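PDB 6TY2: p1 from Rice yellow mottle virus, which acts as a viral suppressor of RNA silencing and probably binds RNA, this chain being its C-terminal zinc-finger part. Local coordinates for residues Gln9-Glu14 / Ala38-Glu43. Sequence-based numbering, arbitrary orientation.
Sequences QERNAE and ACDIPE. With ZN (zinc ion), chain C.
R11, on helix 3-24, reaches across to D40 in the loop that follows, and the two close a side-on, two-nitrogen salt bridge next to the zinc finger of this C-terminal part of P1. From CB, which points toward the loop, the R11 side chain runs outward. CG stands anti to the backbone N (chi1 -174°), the chain bends at chi2, and CD then lies 4.2 Å from CG1 of I41, a loose aliphatic touch. NE comes next: it donates to OD1 of D40 at 3.1 Å, meeting that oxygen on its syn side. CZ, bonded to both donors, faces the carboxylate, 3.8 Å from OD1 of D40. Beyond it NH2 gives a straighter bond to OD2 of D40, 3.0 Å long with an N-H...O angle of 171°. Both oxygens sit near the guanidinium plane, so the carboxylate is taken at the edge; the carboxylate itself is turned, its plane 40° from that of the guanidinium, and NH2 approaches OD2 from above. Two bonds to separate oxygens should limit the rotation of both groups, and N55 adds a weak hydrogen bond to OD2. L34 packs against R11, D40 and I41, lining the same junction.

C39, the residue before D40, is a zinc ligand; H8, three residues before R11 on the same helix, completes the zinc site with H44 and C48. One metal thus ties the helix to the loop, and the R11-D40 pair makes a second link between them. I41 lies near H8 and H44, beside the metal site. The backbone N of I41 donates to SG of C39 at 3.5 Å, a long N-H...S bond that probably draws some charge from the thiolate, while that sulfur holds the zinc ion at 2.3 Å.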
ATOM      1  N   GLN A   9       2.302   9.328  13.608  1.00 21.83           N
ATOM      2  CA  GLN A   9       1.194   9.534  14.544  1.00 21.45           C
ATOM      3  C   GLN A   9      -0.154   9.507  13.851  1.00 22.69           C
ATOM      4  O   GLN A   9      -1.075   8.819  14.299  1.00 22.66           O
ATOM      5  CB  GLN A   9       1.337  10.865  15.296  1.00 19.48           C
ATOM      6  CG  GLN A   9       2.281  10.809  16.498  1.00 25.73           C
ATOM      7  CD  GLN A   9       2.272  12.094  17.346  1.00 32.44           C
ATOM      8  OE1 GLN A   9       2.115  13.201  16.829  1.00 34.02           O
ATOM      9  NE2 GLN A   9       2.436  11.938  18.658  1.00 28.34           N
ATOM     10  N   GLU A  10      -0.282  10.267  12.770  1.00 23.54           N
ATOM     11  CA  GLU A  10      -1.548  10.331  12.058  1.00 24.52           C
ATOM     12  C   GLU A  10      -1.878   8.971  11.443  1.00 22.87           C
ATOM     13  O   GLU A  10      -3.022   8.529  11.485  1.00 22.66           O
ATOM     14  CB  GLU A  10      -1.540  11.405  10.960  1.00 26.39           C
ATOM     15  CG  GLU A  10      -0.689  12.653  11.206  1.00 36.64           C
ATOM     16  CD  GLU A  10      -1.136  13.531  12.377  1.00 49.35           C
ATOM     17  OE1 GLU A  10      -2.317  13.962  12.400  1.00 54.44           O
ATOM     18  OE2 GLU A  10      -0.289  13.815  13.263  1.00 39.47           O
ATOM     19  N   ARG A  11      -0.884   8.311  10.870  1.00 17.93           N
ATOM     20  CA  ARG A  11      -1.125   6.985  10.319  1.00 21.60           C
ATOM     21  C   ARG A  11      -1.452   5.968  11.421  1.00 19.52           C
ATOM     22  O   ARG A  11      -2.338   5.135  11.253  1.00 22.92           O
ATOM     23  CB  ARG A  11       0.071   6.504   9.503  1.00 19.04           C
ATOM     24  CG  ARG A  11      -0.200   5.188   8.808  1.00 19.90           C
ATOM     25  CD  ARG A  11       0.302   5.228   7.385  1.00 24.80           C
ATOM     26  NE  ARG A  11       0.364   3.889   6.802  1.00 22.62           N
ATOM     27  CZ  ARG A  11      -0.644   3.316   6.156  1.00 32.18           C
ATOM     28  NH1 ARG A  11      -1.802   3.961   6.025  1.00 28.27           N
ATOM     29  NH2 ARG A  11      -0.499   2.095   5.645  1.00 32.70           N
ATOM     30  N   ASN A  12      -0.768   6.061  12.554  1.00 21.36           N
ATOM     31  CA  ASN A  12      -1.023   5.153  13.657  1.00 18.34           C
ATOM     32  C   ASN A  12      -2.402   5.374  14.244  1.00 19.10           C
ATOM     33  O   ASN A  12      -3.071   4.426  14.598  1.00 17.47           O
ATOM     34  CB  ASN A  12       0.050   5.288  14.743  1.00 22.00           C
ATOM     35  CG  ASN A  12       1.316   4.546  14.386  1.00 20.73           C
ATOM     36  OD1 ASN A  12       1.323   3.747  13.450  1.00 18.03           O
ATOM     37  ND2 ASN A  12       2.393   4.806  15.114  1.00 18.78           N
ATOM     38  N   ALA A  13      -2.837   6.624  14.313  1.00 20.66           N
ATOM     39  CA  ALA A  13      -4.198   6.906  14.758  1.00 26.42           C
ATOM     40  C   ALA A  13      -5.194   6.157  13.879  1.00 23.20           C
ATOM     41  O   ALA A  13      -6.160   5.578  14.362  1.00 19.57           O
ATOM     42  CB  ALA A  13      -4.471   8.413  14.727  1.00 22.08           C
ATOM     43  N   GLU A  14      -4.940   6.157  12.579  1.00 23.18           N
ATOM     44  CA  GLU A  14      -5.867   5.568  11.625  1.00 19.89           C
ATOM     45  C   GLU A  14      -5.816   4.048  11.674  1.00 23.73           C
ATOM     46  O   GLU A  14      -6.827   3.374  11.447  1.00 27.14           O
ATOM     47  CB  GLU A  14      -5.559   6.074  10.214  1.00 26.42           C
ATOM     48  CG  GLU A  14      -6.496   5.558   9.137  1.00 34.09           C
ATOM     49  CD  GLU A  14      -7.970   5.884   9.390  1.00 38.98           C
ATOM     50  OE1 GLU A  14      -8.287   6.907  10.057  1.00 38.61           O
ATOM     51  OE2 GLU A  14      -8.815   5.098   8.905  1.00 44.66           O
ATOM     52  N   ALA A  38      10.331   0.462  11.258  1.00 18.21           N
ATOM     53  CA  ALA A  38       9.519  -0.336  10.345  1.00 21.99           C
ATOM     54  C   ALA A  38       8.347   0.517   9.902  1.00 19.45           C
ATOM     55  O   ALA A  38       7.399   0.717  10.652  1.00 18.16           O
ATOM     56  CB  ALA A  38       9.039  -1.638  11.001  1.00 18.56           C
ATOM     57  N   CYS A  39       8.425   1.008   8.671  1.00 18.61           N
ATOM     58  CA  CYS A  39       7.507   2.022   8.163  1.00 17.45           C
ATOM     59  C   CYS A  39       7.063   1.720   6.727  1.00 18.07           C
ATOM     60  O   CYS A  39       7.869   1.274   5.917  1.00 18.06           O
ATOM     61  CB  CYS A  39       8.202   3.378   8.250  1.00 17.74           C
ATOM     62  SG  CYS A  39       7.445   4.723   7.415  1.00 18.53           S
ATOM     63  N   ASP A  40       5.797   1.946   6.395  1.00 17.45           N
ATOM     64  CA  ASP A  40       5.350   1.583   5.051  1.00 18.33           C
ATOM     65  C   ASP A  40       4.969   2.805   4.219  1.00 19.95           C
ATOM     66  O   ASP A  40       4.229   2.695   3.253  1.00 22.65           O
ATOM     67  CB  ASP A  40       4.185   0.581   5.106  1.00 18.38           C
ATOM     68  CG  ASP A  40       2.964   1.108   5.850  1.00 22.59           C
ATOM     69  OD1 ASP A  40       3.003   2.253   6.328  1.00 21.51           O
ATOM     70  OD2 ASP A  40       1.949   0.375   5.955  1.00 23.78           O
ATOM     71  N   ILE A  41       5.494   3.963   4.589  1.00 16.32           N
ATOM     72  CA  ILE A  41       5.289   5.186   3.811  1.00 16.75           C
ATOM     73  C   ILE A  41       6.465   5.387   2.860  1.00 21.32           C
ATOM     74  O   ILE A  41       7.557   5.716   3.292  1.00 19.53           O
ATOM     75  CB  ILE A  41       5.142   6.407   4.722  1.00 19.03           C
ATOM     76  CG1 ILE A  41       4.104   6.135   5.812  1.00 20.13           C
ATOM     77  CG2 ILE A  41       4.786   7.646   3.911  1.00 19.92           C
ATOM     78  CD1 ILE A  41       3.978   7.271   6.816  1.00 21.85           C
ATOM     79  N   PRO A  42       6.254   5.157   1.557  1.00 20.08           N
ATOM     80  CA  PRO A  42       7.366   5.169   0.598  1.00 22.45           C
ATOM     81  C   PRO A  42       8.169   6.454   0.631  1.00 22.32           C
ATOM     82  O   PRO A  42       9.387   6.415   0.478  1.00 22.89           O
ATOM     83  CB  PRO A  42       6.666   5.006  -0.752  1.00 26.12           C
ATOM     84  CG  PRO A  42       5.392   4.308  -0.419  1.00 22.05           C
ATOM     85  CD  PRO A  42       4.969   4.882   0.902  1.00 21.00           C
ATOM     86  N   GLU A  43       7.488   7.570   0.852  1.00 23.43           N
ATOM     87  CA  GLU A  43       8.118   8.880   0.877  1.00 23.06           C
ATOM     88  C   GLU A  43       9.162   8.958   1.989  1.00 21.25           C
ATOM     89  O   GLU A  43      10.133   9.702   1.892  1.00 23.44           O
ATOM     90  CB  GLU A  43       7.057   9.980   1.055  1.00 24.86           C
ATOM     91  CG  GLU A  43       6.068  10.136  -0.113  1.00 28.44           C
ATOM     92  CD  GLU A  43       5.005   9.038  -0.166  1.00 30.12           C
ATOM     93  OE1 GLU A  43       4.835   8.298   0.821  1.00 24.26           O
ATOM     94  OE2 GLU A  43       4.326   8.914  -1.204  1.00 37.76           O
TER
HETATM   95 ZN    ZN C 101       8.408   6.577   8.382  1.00 21.45          ZN